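Local coordinates for protein spherulin-3A (Physarum polycephalum, PDB 1HDF) that serves as a structural protein of the beta/gamma-crystallin family, folded as a two-Greek-key domain that is loaded with two calcium ions, at residues G42-V47 / A90-I95. Numbering follows the deposited sequence.
Sequences GLNDVV and AISSMI. With CA (calcium ion), chain D; CA (calcium ion), chain C.
The amide of Asn44 meets Ser92 OG at its NH2 edge, while the carboxylate of Asp45 meets the calcium ion that Ser92 OG also binds. Asn44 ND2 donates to Ser92 OG at 2.7 Å, and that oxygen lies only 3° out of the amide plane. With CG anti to the backbone N (chi1 -164°), the amide is carried across to the 90-95 segment. Calcium lies close to the carboxylate plane, on the OD1 side: Asp45 OD1 alone binds it, at 2.5 Å, while Asp45 OD2 accepts a hydrogen bond at 2.8 Å from a water that is itself a calcium ligand. Ala90 CA lies obliquely off one face, beyond OD1, 4.0 Å from Asp45 CG.

Ala90 O and Ser92 OG complete this chain's share together with Lys62 O; OG sits 2.4 Å from the ion, and three waters fill out the shell. Next to the site, Asp45 N donates to Ile91 O at 3.2 Å, and a second water bridges Val47 O to Ala90 N. Farther in, Val47 CG1 meets Ile91 CD1 at 4.3 Å, where the polar site gives way to core.

Asn44 and Asp45 open an NDVVSS sequence, and Ala90 and Ser92 lie in NDAISS: the paired calcium-binding motifs of beta/gamma-crystallins. Each lends its Asp to the other's site, since Val46 O joins Asp89, Ser48 and Lys19 at the second ion. Chemically, Asn44 is a second-shell residue that steadies Ser92 OG, and calcium probably offsets the crowding of oxygens around Asp45 OD1, so that binding the ion ties the two Greek keys together.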
loop_
_atom_site.group_PDB
_atom_site.type_symbol
_atom_site.label_atom_id
_atom_site.label_comp_id
_atom_site.label_asym_id
_atom_site.label_seq_id
_atom_site.Cartn_x
_atom_site.Cartn_y
_atom_site.Cartn_z
ATOM N N GLY A 42 13.785 -13.258 14.941
ATOM C CA GLY A 42 15.154 -12.823 15.157
ATOM C C GLY A 42 15.571 -11.476 14.583
ATOM O O GLY A 42 16.757 -11.155 14.590
ATOM N N LEU A 43 14.619 -10.681 14.102
ATOM C CA LEU A 43 14.933 -9.381 13.512
ATOM C C LEU A 43 14.993 -8.276 14.553
ATOM O O LEU A 43 15.870 -7.411 14.512
ATOM C CB LEU A 43 13.878 -9.004 12.470
ATOM C CG LEU A 43 14.250 -8.090 11.297
ATOM C CD1 LEU A 43 12.978 -7.435 10.763
ATOM C CD2 LEU A 43 15.236 -7.031 11.723
ATOM N N ASN A 44 14.053 -8.305 15.487
ATOM C CA ASN A 44 13.979 -7.283 16.523
ATOM C C ASN A 44 15.233 -7.135 17.366
ATOM O O ASN A 44 15.829 -8.119 17.800
ATOM C CB ASN A 44 12.807 -7.551 17.464
ATOM C CG ASN A 44 12.460 -6.337 18.308
ATOM O OD1 ASN A 44 12.091 -6.454 19.477
ATOM N ND2 ASN A 44 12.570 -5.156 17.708
ATOM N N ASP A 45 15.611 -5.885 17.598
ATOM C CA ASP A 45 16.761 -5.535 18.413
ATOM C C ASP A 45 18.102 -6.200 18.114
ATOM O O ASP A 45 18.884 -6.417 19.036
ATOM C CB ASP A 45 16.418 -5.752 19.892
ATOM C CG ASP A 45 15.325 -4.814 20.381
ATOM O OD1 ASP A 45 15.070 -3.798 19.700
ATOM O OD2 ASP A 45 14.734 -5.079 21.451
ATOM N N VAL A 46 18.387 -6.518 16.851
ATOM C CA VAL A 46 19.682 -7.129 16.523
ATOM C C VAL A 46 20.455 -6.418 15.415
ATOM O O VAL A 46 21.626 -6.712 15.193
ATOM C CB VAL A 46 19.546 -8.621 16.107
ATOM C CG1 VAL A 46 18.759 -9.393 17.178
ATOM C CG2 VAL A 46 18.899 -8.731 14.732
ATOM N N VAL A 47 19.806 -5.484 14.728
ATOM C CA VAL A 47 20.439 -4.758 13.629
ATOM C C VAL A 47 21.620 -3.891 14.079
ATOM O O VAL A 47 21.516 -3.132 15.036
ATOM C CB VAL A 47 19.401 -3.880 12.881
ATOM C CG1 VAL A 47 20.067 -3.110 11.750
ATOM C CG2 VAL A 47 18.298 -4.764 12.323
ATOM N N ALA A 90 18.542 -2.250 18.638
ATOM C CA ALA A 90 17.383 -1.626 19.272
ATOM C C ALA A 90 16.243 -1.248 18.341
ATOM O O ALA A 90 15.166 -0.873 18.810
ATOM C CB ALA A 90 17.830 -0.399 20.052
ATOM N N ILE A 91 16.468 -1.339 17.034
ATOM C CA ILE A 91 15.431 -0.979 16.074
ATOM C C ILE A 91 14.286 -1.976 16.137
ATOM O O ILE A 91 14.506 -3.190 16.160
ATOM C CB ILE A 91 16.001 -0.924 14.643
ATOM C CG1 ILE A 91 17.091 0.152 14.572
ATOM C CG2 ILE A 91 14.891 -0.605 13.645
ATOM C CD1 ILE A 91 17.803 0.217 13.248
ATOM N N SER A 92 13.061 -1.464 16.172
ATOM C CA SER A 92 11.896 -2.331 16.259
ATOM C C SER A 92 10.818 -2.043 15.220
ATOM O O SER A 92 9.781 -2.699 15.203
ATOM C CB SER A 92 11.305 -2.255 17.665
ATOM O OG SER A 92 12.268 -2.634 18.640
ATOM N N SER A 93 11.064 -1.055 14.364
ATOM C CA SER A 93 10.138 -0.703 13.289
ATOM C C SER A 93 10.888 0.184 12.298
ATOM O O SER A 93 11.926 0.758 12.627
ATOM C CB SER A 93 8.879 0.011 13.823
ATOM O OG SER A 93 9.167 1.249 14.441
HETATM N N MSE A 94 10.373 0.293 11.083
HETATM C CA MSE A 94 11.047 1.090 10.084
HETATM C C MSE A 94 10.125 1.446 8.929
HETATM O O MSE A 94 9.232 0.678 8.585
HETATM C CB MSE A 94 12.273 0.318 9.573
HETATM C CG MSE A 94 13.038 0.988 8.443
HETATM SE SE MSE A 94 14.712 0.092 8.005
HETATM C CE MSE A 94 14.005 -1.341 6.932
ATOM N N ILE A 95 10.344 2.628 8.362
ATOM C CA ILE A 95 9.581 3.123 7.218
ATOM C C ILE A 95 10.545 3.303 6.046
ATOM O O ILE A 95 11.601 3.933 6.186
ATOM C CB ILE A 95 8.917 4.499 7.513
ATOM C CG1 ILE A 95 7.745 4.322 8.480
ATOM C CG2 ILE A 95 8.421 5.124 6.222
ATOM C CD1 ILE A 95 7.094 5.617 8.909
HETATM CA CA CA D . 13.627 -1.885 20.433
HETATM CA CA CA C . 23.599 -6.752 16.235
HETATM O O HOH W 1 12.353 -3.675 21.888
HETATM O O HOH W 2 19.336 -1.664 15.838
HETATM O O HOH W 3 22.923 -8.810 17.457
HETATM O O HOH W 4 25.790 -6.855 17.693
HETATM O O HOH W 5 11.633 -1.260 22.198
HETATM O O HOH W 6 15.171 -1.071 22.596
#